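PDB 4LW8: putative epimerase from Burkholderia cenocepacia, which probably acts as an NAD(P)-dependent epimerase or dehydratase on nucleotide sugars destined for the O-antigen of lipopolysaccharide. Local coordinates for residues A84-V89 with S122-R127; L133-N138 with A166-A171; P211-G216 with I272-D277. All blocks are in the same frame, centred on the assembly; numbering follows the deposited sequence. Where two conformers were deposited one is given.

Interaction 1 of 3, residues A84-V89 with S122-R127; sequences ARPDAV and SGLDRR
Arg126 reaches across to the carbonyl of Arg85, its NH2 lying 3.1 Å from Arg85 O. The bond is well off straight (N-H...O 137°), and the donor sits above the carbonyl plane. The bend of Arg126 at chi3 (83°) sets where NE lies. Arg126 NE donates to a water 2.9 Å away, in the guanidinium plane, and the same water donates to Arg127 O at 3.0 Å. Its very short approach to OD1 of Asp87, a residue deposited in two conformers, is doubtful; that carboxylate is held mainly from outside, by Ser129 and by a salt bridge to Arg19. A second water donates to Pro86 O (3.0 Å) and sits over the rim of one face of the Arg126 guanidinium. The two loops enter neighbouring parallel strands, 88-91 and 130-134, of the Rossmann fold, and helix 103-122 forms the crossover between them. Leu124 CD1 meets Pro86 CD at 4.0 Å, the two side chains crossing at about a right angle, while Leu121 of the helix touches the proline as well. Within the loop, Arg127 NE donates to Ser122 O (2.8 Å), with the oxygen in the plane of the Arg127 guanidinium, joining the last turn of the helix to the loop.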
# COMPACT_ATOMS: atom_id res chain seq x y z
N ALA A 84 -1.85 23.40 -17.99
CA ALA A 84 -3.24 23.42 -17.54
C ALA A 84 -3.47 24.40 -16.38
O ALA A 84 -4.51 25.03 -16.30
CB ALA A 84 -3.69 22.00 -17.16
N ARG A 85 -2.50 24.50 -15.47
CA ARG A 85 -2.58 25.40 -14.31
C ARG A 85 -3.91 25.28 -13.55
O ARG A 85 -4.57 26.28 -13.30
CB ARG A 85 -2.38 26.85 -14.74
CG ARG A 85 -0.94 27.16 -15.09
CD ARG A 85 -0.68 28.65 -15.20
NE ARG A 85 -1.38 29.29 -16.31
CZ ARG A 85 -1.06 29.15 -17.60
NH1 ARG A 85 -0.06 28.34 -17.97
NH2 ARG A 85 -1.77 29.80 -18.52
N PRO A 86 -4.31 24.06 -13.19
CA PRO A 86 -5.67 23.94 -12.66
C PRO A 86 -5.88 24.54 -11.27
O PRO A 86 -4.95 24.56 -10.46
CB PRO A 86 -5.86 22.43 -12.60
CG PRO A 86 -4.49 21.92 -12.31
CD PRO A 86 -3.58 22.78 -13.13
N ASP A 87 -7.09 25.04 -11.01
CA ASP A 87 -7.49 25.31 -9.65
C ASP A 87 -8.10 24.07 -9.00
O ASP A 87 -8.01 23.89 -7.79
CB ASP A 87 -8.48 26.47 -9.58
CG ASP A 87 -8.68 26.98 -8.17
OD1 ASP A 87 -7.68 27.34 -7.51
OD2 ASP A 87 -9.85 27.01 -7.71
N ALA A 88 -8.71 23.20 -9.81
CA ALA A 88 -9.31 21.96 -9.30
C ALA A 88 -8.80 20.75 -10.08
O ALA A 88 -8.65 20.80 -11.29
CB ALA A 88 -10.83 22.01 -9.39
N VAL A 89 -8.51 19.67 -9.36
CA VAL A 89 -8.02 18.45 -9.99
C VAL A 89 -8.88 17.27 -9.58
O VAL A 89 -9.19 17.12 -8.40
CB VAL A 89 -6.53 18.18 -9.62
CG1 VAL A 89 -6.06 16.85 -10.20
CG2 VAL A 89 -5.63 19.32 -10.10
N SER A 122 2.49 19.88 -7.27
CA SER A 122 3.23 20.48 -6.17
C SER A 122 4.30 21.44 -6.69
O SER A 122 4.69 22.39 -6.02
CB SER A 122 3.85 19.37 -5.31
OG SER A 122 4.51 19.91 -4.18
N GLY A 123 4.77 21.20 -7.90
CA GLY A 123 5.80 22.03 -8.49
C GLY A 123 5.27 23.27 -9.19
O GLY A 123 6.06 24.08 -9.65
N LEU A 124 3.95 23.42 -9.27
CA LEU A 124 3.36 24.59 -9.91
C LEU A 124 3.61 25.85 -9.10
O LEU A 124 3.72 25.80 -7.87
CB LEU A 124 1.85 24.42 -10.10
CG LEU A 124 1.41 23.28 -11.01
CD1 LEU A 124 -0.11 23.30 -11.17
CD2 LEU A 124 2.10 23.40 -12.35
N ASP A 125 3.69 26.98 -9.79
CA ASP A 125 3.82 28.29 -9.15
C ASP A 125 2.60 28.57 -8.29
O ASP A 125 2.70 29.09 -7.19
CB ASP A 125 3.99 29.39 -10.20
CG ASP A 125 5.33 29.31 -10.94
OD1 ASP A 125 6.27 28.70 -10.39
OD2 ASP A 125 5.44 29.87 -12.05
N ARG A 126 1.43 28.23 -8.83
CA ARG A 126 0.20 28.35 -8.08
C ARG A 126 -0.38 26.95 -7.94
O ARG A 126 -0.72 26.31 -8.93
CB ARG A 126 -0.79 29.29 -8.77
CG ARG A 126 -1.93 29.78 -7.88
CD ARG A 126 -3.03 30.48 -8.70
NE ARG A 126 -3.95 29.51 -9.29
CZ ARG A 126 -4.02 29.22 -10.58
NH1 ARG A 126 -3.23 29.84 -11.45
NH2 ARG A 126 -4.88 28.31 -11.01
N ARG A 127 -0.47 26.46 -6.71
CA ARG A 127 -0.95 25.11 -6.49
C ARG A 127 -2.47 25.12 -6.48
O ARG A 127 -3.07 26.13 -6.10
CB ARG A 127 -0.38 24.54 -5.19
CG ARG A 127 1.10 24.14 -5.31
CD ARG A 127 1.72 23.92 -3.94
NE ARG A 127 3.14 23.58 -4.01
CZ ARG A 127 3.94 23.51 -2.95
NH1 ARG A 127 3.46 23.76 -1.73
NH2 ARG A 127 5.22 23.20 -3.10
O HOH W 1 -2.39 26.01 -10.73
O HOH W 2 -5.26 27.66 -7.48

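Interaction 2 of 3, residues L133-N138 with A166-A171; sequences LASSAN and AMEYAA
Ser135 OG donates to Glu168 OE2 over 2.6 Å, a short bond in a fully buried setting. It uses the anti lone pair of the carboxylate oxygen, the one directed away from OE1. The serine hydroxyl stands anti to its own backbone N (chi1 -174°), which aims it at the helix, and the glutamate chain runs extended beyond CG to meet it. Next to this pair Met167, deposited in two conformers, lays its methyl CE in one of them against the strand backbone, 3.9 Å from Ser135 CA and 3.8 Å from Ala134 O. Further along, Leu133 CD1 presses on Ala171 CB at 3.4 Å, closer than two methyl groups normally pack. One turn of helix therefore meets the strand end with a polar tip at Glu168 and with apolar groups at Met167 and Ala171.

The second shell fixes the polar part. Glu168 OE1 forms a salt bridge with Arg184 of strand 180-189, so the buried carboxylate is gripped through both oxygens and its negative charge is probably offset. Lys164, the lysine of the Tyr-x-x-x-Lys sequence of this superfamily, donates to Ala134 O, adding a second tie between the same helix and the strand. Just beyond the strand, Ser136 OG accepts from Asn138 N in an ST turn.

Strand 130-134 lies between strands 88-91 and 180-189 of the Rossmann sheet, and helix 159-172 packs on it beside helix 103-122, which Met167 and Ala171 touch through Thr114 and Leu118. Another side of helix 159-172 meets the second subunit, Ala166 packing on Ala166 of that subunit and Ala170 on its Tyr107.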
# COMPACT_ATOMS: atom_id res chain seq x y z
N LEU A 133 -8.80 12.81 -5.15
CA LEU A 133 -8.33 11.54 -5.66
C LEU A 133 -9.43 10.49 -5.52
O LEU A 133 -10.03 10.34 -4.46
CB LEU A 133 -7.08 11.10 -4.91
CG LEU A 133 -5.99 12.18 -4.83
CD1 LEU A 133 -4.79 11.70 -4.04
CD2 LEU A 133 -5.53 12.61 -6.21
N ALA A 134 -9.70 9.75 -6.59
CA ALA A 134 -10.68 8.69 -6.52
C ALA A 134 -10.01 7.40 -6.06
O ALA A 134 -9.29 6.76 -6.82
CB ALA A 134 -11.38 8.49 -7.88
N SER A 135 -10.24 7.03 -4.80
CA SER A 135 -9.86 5.71 -4.32
C SER A 135 -11.02 4.79 -4.64
O SER A 135 -11.69 4.93 -5.68
CB SER A 135 -9.55 5.73 -2.82
OG SER A 135 -9.05 4.49 -2.36
N SER A 136 -11.28 3.83 -3.76
CA SER A 136 -12.37 2.89 -3.98
C SER A 136 -12.85 2.29 -2.67
O SER A 136 -12.05 2.06 -1.78
CB SER A 136 -11.94 1.77 -4.92
OG SER A 136 -12.93 0.75 -4.94
N ALA A 137 -14.14 2.02 -2.56
CA ALA A 137 -14.63 1.31 -1.39
C ALA A 137 -14.14 -0.14 -1.34
O ALA A 137 -14.34 -0.84 -0.35
CB ALA A 137 -16.15 1.34 -1.34
N ASN A 138 -13.49 -0.62 -2.41
CA ASN A 138 -12.96 -1.98 -2.43
C ASN A 138 -11.83 -2.14 -1.41
O ASN A 138 -11.44 -3.25 -1.07
CB ASN A 138 -12.46 -2.36 -3.83
CG ASN A 138 -13.60 -2.59 -4.82
OD1 ASN A 138 -14.77 -2.42 -4.49
ND2 ASN A 138 -13.26 -2.99 -6.05
N ALA A 166 -2.87 1.72 -1.16
CA ALA A 166 -1.49 2.18 -1.17
C ALA A 166 -1.42 3.58 -1.76
O ALA A 166 -0.66 4.43 -1.29
CB ALA A 166 -0.61 1.21 -1.95
N MET A 167 -2.24 3.84 -2.78
CA MET A 167 -2.33 5.17 -3.37
C MET A 167 -2.71 6.20 -2.30
O MET A 167 -2.13 7.29 -2.23
CB MET A 167 -3.34 5.20 -4.52
CG MET A 167 -3.49 6.59 -5.16
SD MET A 167 -5.05 6.85 -6.04
CE MET A 167 -6.17 6.78 -4.63
N GLU A 168 -3.67 5.85 -1.45
CA GLU A 168 -4.10 6.78 -0.41
C GLU A 168 -2.93 7.14 0.49
O GLU A 168 -2.70 8.33 0.78
CB GLU A 168 -5.25 6.22 0.44
CG GLU A 168 -6.56 5.88 -0.30
CD GLU A 168 -7.65 5.41 0.67
OE1 GLU A 168 -7.42 5.46 1.90
OE2 GLU A 168 -8.72 4.96 0.22
N TYR A 169 -2.17 6.13 0.93
CA TYR A 169 -1.06 6.39 1.85
C TYR A 169 0.04 7.17 1.14
O TYR A 169 0.62 8.09 1.71
CB TYR A 169 -0.50 5.10 2.45
CG TYR A 169 -1.34 4.53 3.59
CD1 TYR A 169 -1.37 5.14 4.83
CD2 TYR A 169 -2.13 3.39 3.39
CE1 TYR A 169 -2.12 4.62 5.88
CE2 TYR A 169 -2.91 2.89 4.41
CZ TYR A 169 -2.90 3.50 5.65
OH TYR A 169 -3.67 2.98 6.65
N ALA A 170 0.32 6.83 -0.12
CA ALA A 170 1.35 7.53 -0.89
C ALA A 170 0.96 8.99 -1.08
O ALA A 170 1.79 9.89 -1.00
CB ALA A 170 1.57 6.87 -2.26
N ALA A 171 -0.33 9.23 -1.29
CA ALA A 171 -0.81 10.60 -1.52
C ALA A 171 -0.71 11.48 -0.27
O ALA A 171 -0.44 12.67 -0.36
CB ALA A 171 -2.24 10.57 -2.04

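Interaction 3 of 3, residues P211-G216 with I272-D277; sequences PRISLG and IDVTID
Arg212 and Asp273 lie side by side and point the same way, joined by a salt bridge in which both NH1 and NH2 of the arginine converge on a single carboxylate oxygen. Arg212 NH2 stands 2.9 Å from Asp273 OD2, which offers its anti lone pair, whereas the bond from NH1 is weak. Guanidinium and carboxylate planes are turned 74° apart, so this is no flat two-by-two pairing. Arg212 CG occupies the crowded position between backbone N and carbonyl carbon (chi1 55°), on the exposed face that also carries Ser214 and Thr275. Two waters extend the polar row from Arg212 NH1 to Thr275 OG1.

The backbone bonds form a regular parallel ladder. Asp273 N donates to Pro211 O, Ile213 N to Asp273 O, Thr275 N to Ile213 O (2.8 Å), Leu215 N to Thr275 O, and Asp277 N to Leu215 O (3.0 Å). Strands 212-215 and 273-276 make a two-stranded parallel sheet separate from the Rossmann sheet, consistent with the smaller, substrate-binding part of extended short-chain dehydrogenases. CA-H...O contacts supplement the ladder, as from Val274 CA to Ile213 O.

Apolar contacts occupy the other face, that of Ile213, Leu215, Val274 and Ile276. The side chains of Leu215 and Val274 cross at about a right angle, with Leu215 CD1 and Val274 CG1 4.1 Å apart. Ile272 adds to this face from just before its strand, its CD1 meeting Ile213 CB at the same distance. Leu202 and His205 of helix 198-207 cover Ile213, while Leu261 of helix 257-268 touches Leu215, Ile272 and Val274.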
# COMPACT_ATOMS: atom_id res chain seq x y z
N PRO A 211 -32.92 -14.39 -23.60
CA PRO A 211 -33.74 -15.35 -22.84
C PRO A 211 -33.11 -15.69 -21.48
O PRO A 211 -33.84 -15.88 -20.51
CB PRO A 211 -33.78 -16.59 -23.75
CG PRO A 211 -32.55 -16.46 -24.60
CD PRO A 211 -32.36 -15.00 -24.82
N ARG A 212 -31.78 -15.81 -21.43
CA ARG A 212 -31.14 -16.23 -20.19
C ARG A 212 -29.81 -15.54 -19.88
O ARG A 212 -29.19 -14.92 -20.74
CB ARG A 212 -30.94 -17.75 -20.18
CG ARG A 212 -30.19 -18.35 -21.36
CD ARG A 212 -30.09 -19.90 -21.23
NE ARG A 212 -31.40 -20.53 -21.25
CZ ARG A 212 -32.09 -20.86 -20.16
NH1 ARG A 212 -31.56 -20.65 -18.97
NH2 ARG A 212 -33.30 -21.38 -20.28
N ILE A 213 -29.37 -15.69 -18.63
CA ILE A 213 -28.09 -15.17 -18.16
C ILE A 213 -27.55 -16.02 -17.00
O ILE A 213 -28.31 -16.68 -16.30
CB ILE A 213 -28.22 -13.69 -17.71
CG1 ILE A 213 -26.84 -13.04 -17.57
CG2 ILE A 213 -28.97 -13.58 -16.39
CD1 ILE A 213 -26.88 -11.65 -16.98
N SER A 214 -26.24 -15.98 -16.81
CA SER A 214 -25.58 -16.74 -15.77
C SER A 214 -25.04 -15.79 -14.73
O SER A 214 -24.36 -14.82 -15.07
CB SER A 214 -24.44 -17.59 -16.33
OG SER A 214 -24.94 -18.59 -17.20
N LEU A 215 -25.37 -16.04 -13.46
CA LEU A 215 -24.98 -15.16 -12.36
C LEU A 215 -24.53 -15.95 -11.12
O LEU A 215 -24.63 -17.18 -11.08
CB LEU A 215 -26.14 -14.24 -11.98
CG LEU A 215 -26.71 -13.35 -13.10
CD1 LEU A 215 -28.04 -12.74 -12.68
CD2 LEU A 215 -25.69 -12.27 -13.43
N GLY A 216 -24.05 -15.23 -10.11
CA GLY A 216 -23.74 -15.84 -8.83
C GLY A 216 -24.97 -15.88 -7.95
O GLY A 216 -26.09 -15.91 -8.46
N ILE A 272 -36.06 -12.62 -17.13
CA ILE A 272 -34.97 -13.35 -17.76
C ILE A 272 -34.72 -14.64 -16.97
O ILE A 272 -34.91 -14.69 -15.76
CB ILE A 272 -33.68 -12.49 -17.85
CG1 ILE A 272 -32.74 -13.05 -18.91
CG2 ILE A 272 -32.99 -12.36 -16.49
CD1 ILE A 272 -31.61 -12.11 -19.28
N ASP A 273 -34.31 -15.69 -17.66
CA ASP A 273 -34.04 -16.95 -16.98
C ASP A 273 -32.61 -16.90 -16.46
O ASP A 273 -31.70 -16.47 -17.16
CB ASP A 273 -34.27 -18.15 -17.91
CG ASP A 273 -34.49 -19.45 -17.13
OD1 ASP A 273 -34.99 -19.37 -16.00
OD2 ASP A 273 -34.17 -20.54 -17.64
N VAL A 274 -32.42 -17.30 -15.21
CA VAL A 274 -31.12 -17.23 -14.55
C VAL A 274 -30.51 -18.61 -14.27
O VAL A 274 -31.18 -19.49 -13.74
CB VAL A 274 -31.22 -16.45 -13.24
CG1 VAL A 274 -29.88 -16.45 -12.50
CG2 VAL A 274 -31.70 -15.03 -13.53
N THR A 275 -29.25 -18.78 -14.64
CA THR A 275 -28.43 -19.95 -14.31
C THR A 275 -27.40 -19.56 -13.27
O THR A 275 -26.79 -18.49 -13.36
CB THR A 275 -27.69 -20.53 -15.55
OG1 THR A 275 -28.62 -21.21 -16.39
CG2 THR A 275 -26.63 -21.52 -15.13
N ILE A 276 -27.20 -20.40 -12.26
CA ILE A 276 -26.19 -20.09 -11.26
C ILE A 276 -24.87 -20.76 -11.64
O ILE A 276 -24.75 -21.98 -11.59
CB ILE A 276 -26.63 -20.51 -9.85
CG1 ILE A 276 -27.91 -19.76 -9.46
CG2 ILE A 276 -25.54 -20.20 -8.85
CD1 ILE A 276 -27.86 -18.24 -9.73
N ASP A 277 -23.91 -19.94 -12.04
CA ASP A 277 -22.57 -20.40 -12.41
C ASP A 277 -21.66 -20.36 -11.19
O ASP A 277 -21.53 -19.32 -10.55
CB ASP A 277 -22.01 -19.51 -13.53
CG ASP A 277 -20.72 -20.05 -14.13
OD1 ASP A 277 -20.05 -20.92 -13.52
OD2 ASP A 277 -20.36 -19.60 -15.24
O HOH W 3 -31.62 -21.70 -16.07
O HOH W 4 -29.50 -19.31 -18.01

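How the interactions relate
Along the chain the three contacts follow one another in series, none enclosing the next. Interactions 1 and 2 belong to the same Rossmann sheet, where strands 88-91 and 130-134 are neighbours; their centres are 20 Å apart and their nearest atoms about 5 Å. Residues 122-127 lead into the strand that ends in interaction 2, so the two contacts mark its opposite ends, one at the surface and one buried beside the dimer interface. Interaction 3 lies in a separate two-stranded sheet, its centre 34 Å from that of interaction 2 and 49 Å from that of interaction 1, across the chain's centre. The set thus samples both the probable nucleotide-binding core and the smaller part of the molecule.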